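PDB 5UR2: bifunctional protein PutA from Bdellovibrio bacteriovorus, which probably couples proline dehydrogenase and L-glutamate gamma-semialdehyde dehydrogenase activities to convert proline to glutamate, the second step using NAD(+). Local coordinates for residues Thr834-Lys847 with Pro858-Leu871. Sequence-based numbering, arbitrary orientation.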
# COMPACT_ATOMS: atom_id res chain seq x y z
N THR B 834 -35.88 16.93 21.56
CA THR B 834 -36.06 16.66 20.14
C THR B 834 -37.34 15.86 19.90
O THR B 834 -38.09 16.15 18.96
CB THR B 834 -34.84 15.91 19.60
OG1 THR B 834 -33.70 16.76 19.67
CG2 THR B 834 -35.05 15.49 18.14
N ILE B 835 -37.60 14.87 20.74
CA ILE B 835 -38.82 14.08 20.59
C ILE B 835 -40.05 14.96 20.74
O ILE B 835 -41.03 14.83 19.99
CB ILE B 835 -38.82 12.91 21.59
CG1 ILE B 835 -37.73 11.90 21.24
CG2 ILE B 835 -40.19 12.22 21.60
CD1 ILE B 835 -37.50 10.86 22.33
N ALA B 836 -40.02 15.88 21.72
CA ALA B 836 -41.15 16.77 21.94
C ALA B 836 -41.35 17.72 20.78
O ALA B 836 -42.49 17.93 20.33
CB ALA B 836 -40.97 17.55 23.24
N GLU B 837 -40.27 18.32 20.27
CA GLU B 837 -40.40 19.20 19.12
C GLU B 837 -40.93 18.43 17.91
O GLU B 837 -41.86 18.87 17.24
CB GLU B 837 -39.06 19.86 18.80
N ALA B 838 -40.38 17.24 17.67
CA ALA B 838 -40.78 16.46 16.51
C ALA B 838 -42.24 16.02 16.59
O ALA B 838 -42.90 15.91 15.55
CB ALA B 838 -39.86 15.25 16.36
N GLU B 839 -42.76 15.77 17.79
CA GLU B 839 -44.16 15.40 17.92
C GLU B 839 -45.10 16.52 17.51
O GLU B 839 -46.27 16.26 17.22
CB GLU B 839 -44.48 14.96 19.34
CG GLU B 839 -43.94 13.58 19.66
CD GLU B 839 -44.47 13.05 20.98
OE1 GLU B 839 -45.69 12.76 21.07
OE2 GLU B 839 -43.66 12.94 21.92
N LYS B 840 -44.62 17.77 17.51
CA LYS B 840 -45.45 18.87 17.06
C LYS B 840 -45.46 19.01 15.54
O LYS B 840 -46.32 19.70 15.00
CB LYS B 840 -44.99 20.17 17.71
CG LYS B 840 -45.10 20.14 19.23
CD LYS B 840 -44.54 21.40 19.85
CE LYS B 840 -44.72 21.40 21.36
NZ LYS B 840 -44.27 22.70 21.95
N ASN B 841 -44.50 18.38 14.85
CA ASN B 841 -44.35 18.54 13.41
C ASN B 841 -44.62 17.29 12.61
O ASN B 841 -44.94 17.40 11.43
CB ASN B 841 -42.93 19.04 13.06
CG ASN B 841 -42.64 20.43 13.59
OD1 ASN B 841 -43.45 21.34 13.48
ND2 ASN B 841 -41.46 20.61 14.17
N HIS B 842 -44.48 16.10 13.19
CA HIS B 842 -44.52 14.88 12.38
C HIS B 842 -45.38 13.82 13.05
O HIS B 842 -45.52 13.78 14.27
CB HIS B 842 -43.10 14.32 12.14
CG HIS B 842 -42.11 15.36 11.69
ND1 HIS B 842 -42.33 16.18 10.60
CD2 HIS B 842 -40.89 15.69 12.18
CE1 HIS B 842 -41.29 16.98 10.45
NE2 HIS B 842 -40.41 16.71 11.39
N LYS B 843 -45.94 12.95 12.21
CA LYS B 843 -46.77 11.85 12.68
C LYS B 843 -45.94 10.89 13.51
O LYS B 843 -44.90 10.40 13.07
CB LYS B 843 -47.40 11.12 11.50
CG LYS B 843 -48.24 9.89 11.88
CD LYS B 843 -48.80 9.21 10.63
CE LYS B 843 -49.73 8.07 10.99
NZ LYS B 843 -50.74 7.82 9.92
N LEU B 844 -46.39 10.63 14.74
CA LEU B 844 -45.72 9.69 15.62
C LEU B 844 -46.24 8.29 15.34
O LEU B 844 -47.43 8.01 15.56
CB LEU B 844 -45.95 10.08 17.09
CG LEU B 844 -45.28 9.09 18.04
CD1 LEU B 844 -43.79 9.17 17.85
CD2 LEU B 844 -45.66 9.35 19.50
N LEU B 845 -45.36 7.39 14.88
CA LEU B 845 -45.75 6.01 14.60
C LEU B 845 -45.61 5.11 15.82
O LEU B 845 -46.32 4.11 15.91
CB LEU B 845 -44.93 5.41 13.45
CG LEU B 845 -45.14 5.99 12.05
CD1 LEU B 845 -44.24 5.32 11.04
CD2 LEU B 845 -46.62 5.92 11.63
N PHE B 846 -44.70 5.42 16.74
CA PHE B 846 -44.45 4.54 17.87
C PHE B 846 -43.56 5.24 18.89
O PHE B 846 -42.56 5.87 18.52
CB PHE B 846 -43.78 3.24 17.41
CG PHE B 846 -43.21 2.42 18.53
CD1 PHE B 846 -44.05 1.71 19.38
CD2 PHE B 846 -41.84 2.36 18.72
CE1 PHE B 846 -43.52 0.95 20.42
CE2 PHE B 846 -41.30 1.60 19.75
CZ PHE B 846 -42.14 0.89 20.60
N LYS B 847 -43.90 5.09 20.16
CA LYS B 847 -43.02 5.48 21.26
C LYS B 847 -43.12 4.42 22.34
O LYS B 847 -44.21 4.16 22.86
CB LYS B 847 -43.36 6.87 21.81
CG LYS B 847 -42.43 7.34 22.94
CD LYS B 847 -42.26 8.87 22.98
CE LYS B 847 -43.54 9.60 23.34
NZ LYS B 847 -43.34 11.05 23.63
N PRO B 858 -37.01 6.79 25.27
CA PRO B 858 -37.81 5.76 24.60
C PRO B 858 -37.44 5.61 23.14
O PRO B 858 -37.15 6.60 22.46
CB PRO B 858 -39.24 6.30 24.75
CG PRO B 858 -39.06 7.80 24.73
CD PRO B 858 -37.74 8.06 25.44
N PRO B 859 -37.49 4.40 22.61
CA PRO B 859 -37.36 4.24 21.15
C PRO B 859 -38.59 4.83 20.48
O PRO B 859 -39.72 4.50 20.84
CB PRO B 859 -37.28 2.72 20.96
CG PRO B 859 -38.08 2.18 22.12
CD PRO B 859 -37.82 3.13 23.28
N THR B 860 -38.35 5.72 19.51
CA THR B 860 -39.40 6.56 18.93
C THR B 860 -39.27 6.56 17.41
O THR B 860 -38.18 6.78 16.88
CB THR B 860 -39.30 7.99 19.47
OG1 THR B 860 -39.26 7.95 20.90
CG2 THR B 860 -40.48 8.83 19.00
N ILE B 861 -40.39 6.37 16.70
CA ILE B 861 -40.42 6.34 15.24
C ILE B 861 -41.43 7.36 14.73
O ILE B 861 -42.61 7.31 15.10
CB ILE B 861 -40.77 4.94 14.71
CG1 ILE B 861 -39.87 3.86 15.30
CG2 ILE B 861 -40.63 4.91 13.20
CD1 ILE B 861 -40.25 2.47 14.83
N PHE B 862 -40.98 8.26 13.85
CA PHE B 862 -41.86 9.20 13.17
C PHE B 862 -42.04 8.80 11.71
O PHE B 862 -41.10 8.31 11.07
CB PHE B 862 -41.32 10.64 13.23
CG PHE B 862 -41.24 11.16 14.62
CD1 PHE B 862 -42.34 11.75 15.20
CD2 PHE B 862 -40.08 10.99 15.36
CE1 PHE B 862 -42.29 12.20 16.50
CE2 PHE B 862 -40.01 11.43 16.66
CZ PHE B 862 -41.12 12.04 17.23
N GLY B 863 -43.24 9.04 11.19
CA GLY B 863 -43.56 8.61 9.84
C GLY B 863 -43.81 9.75 8.89
O GLY B 863 -44.15 10.86 9.32
N ASP B 864 -43.66 9.49 7.59
CA ASP B 864 -43.86 10.49 6.54
C ASP B 864 -43.10 11.78 6.84
O ASP B 864 -43.61 12.88 6.63
CB ASP B 864 -45.35 10.80 6.34
CG ASP B 864 -46.03 9.80 5.43
OD1 ASP B 864 -45.64 9.75 4.24
OD2 ASP B 864 -46.95 9.09 5.88
N VAL B 865 -41.87 11.64 7.32
CA VAL B 865 -41.03 12.81 7.61
C VAL B 865 -40.50 13.36 6.29
O VAL B 865 -40.00 12.58 5.46
CB VAL B 865 -39.89 12.44 8.54
CG1 VAL B 865 -39.07 13.67 8.94
CG2 VAL B 865 -40.42 11.72 9.79
N PRO B 866 -40.62 14.66 6.04
CA PRO B 866 -40.01 15.23 4.83
C PRO B 866 -38.49 15.08 4.89
O PRO B 866 -37.88 15.17 5.95
CB PRO B 866 -40.43 16.71 4.87
CG PRO B 866 -41.70 16.72 5.70
CD PRO B 866 -41.46 15.64 6.75
N GLY B 867 -37.90 14.84 3.72
CA GLY B 867 -36.46 14.61 3.66
C GLY B 867 -35.65 15.80 4.12
O GLY B 867 -34.52 15.64 4.60
N ASP B 868 -36.20 17.01 4.01
CA ASP B 868 -35.47 18.21 4.38
C ASP B 868 -35.81 18.70 5.78
O ASP B 868 -35.26 19.71 6.22
CB ASP B 868 -35.76 19.32 3.36
CG ASP B 868 -37.22 19.78 3.36
OD1 ASP B 868 -38.07 19.15 4.04
OD2 ASP B 868 -37.53 20.76 2.66
N ALA B 869 -36.64 17.97 6.52
CA ALA B 869 -37.00 18.35 7.88
C ALA B 869 -35.79 18.27 8.81
O ALA B 869 -34.89 17.44 8.63
CB ALA B 869 -38.11 17.43 8.42
N LYS B 870 -35.81 19.12 9.84
CA LYS B 870 -34.73 19.14 10.81
C LYS B 870 -34.52 17.75 11.42
O LYS B 870 -33.37 17.30 11.58
CB LYS B 870 -35.01 20.18 11.89
CG LYS B 870 -33.95 20.31 12.97
CD LYS B 870 -34.45 21.23 14.11
CE LYS B 870 -33.39 21.47 15.18
NZ LYS B 870 -33.88 22.43 16.21
N LEU B 871 -35.61 17.05 11.73
CA LEU B 871 -35.51 15.71 12.29
C LEU B 871 -34.73 14.78 11.37
O LEU B 871 -34.05 13.86 11.85
CB LEU B 871 -36.91 15.14 12.56
CG LEU B 871 -37.00 13.69 13.03
CD1 LEU B 871 -36.37 13.52 14.39
CD2 LEU B 871 -38.44 13.26 13.08
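F846 and I861 sit opposite each other where strand 843-847 runs antiparallel to strand 860-863. K843 O accepts from G863 N at 2.9 Å, and F846 O accepts from I861 N, also at 2.9 Å. Between these bonds L845 and F846 both face I861, which makes a classic beta bulge. I861 O therefore takes two donors: L845 N at 2.8 Å and, by a longer bond, F846 N at 3.3 Å.

Apolar packing centres on F862, whose ring is clamped between strand and helix. L844 CD1 sits over one face and A838 CB over the opposite face, 3.9 Å from the ring centroid. Both are CH-pi contacts. E839 CG meets the ring edge in its plane. F862 CG is anti to its own carbonyl carbon (chi1 -63°), which turns the ring under helix 825-841. Near the K847-T860 end of the strand pair, I835 CD1 and P858 CG meet tip to tip. On the other side of the sheet, F846 CE2 approaches P859 CG, and L845 CD1 rests on G863 CA at 3.6 Å. Helix 790-806 covers this side through V797, L800 and A804.

H842 fills the bend after the helix. V865 CG1 lies over the centre of one face of its imidazole, and N841 CB over the opposite face. A869 CB and L871 CD2 touch the ring obliquely, the latter 3.6 Å from H842 CD2.

One polar pair, within segment 834-847, ties the helix to the strand. K847 NZ forms a salt bridge with E839 OE2, meeting it on the syn side but well out of the carboxylate plane. The lysine's CG and CD run beside P858.

Strand 860-863 also pairs in parallel with 880-886. Helix 825-841 thus packs on a bulged antiparallel strand pair that forms one edge of the mixed alpha/beta sheet of the aldehyde dehydrogenase region, away from the predicted catalytic residues.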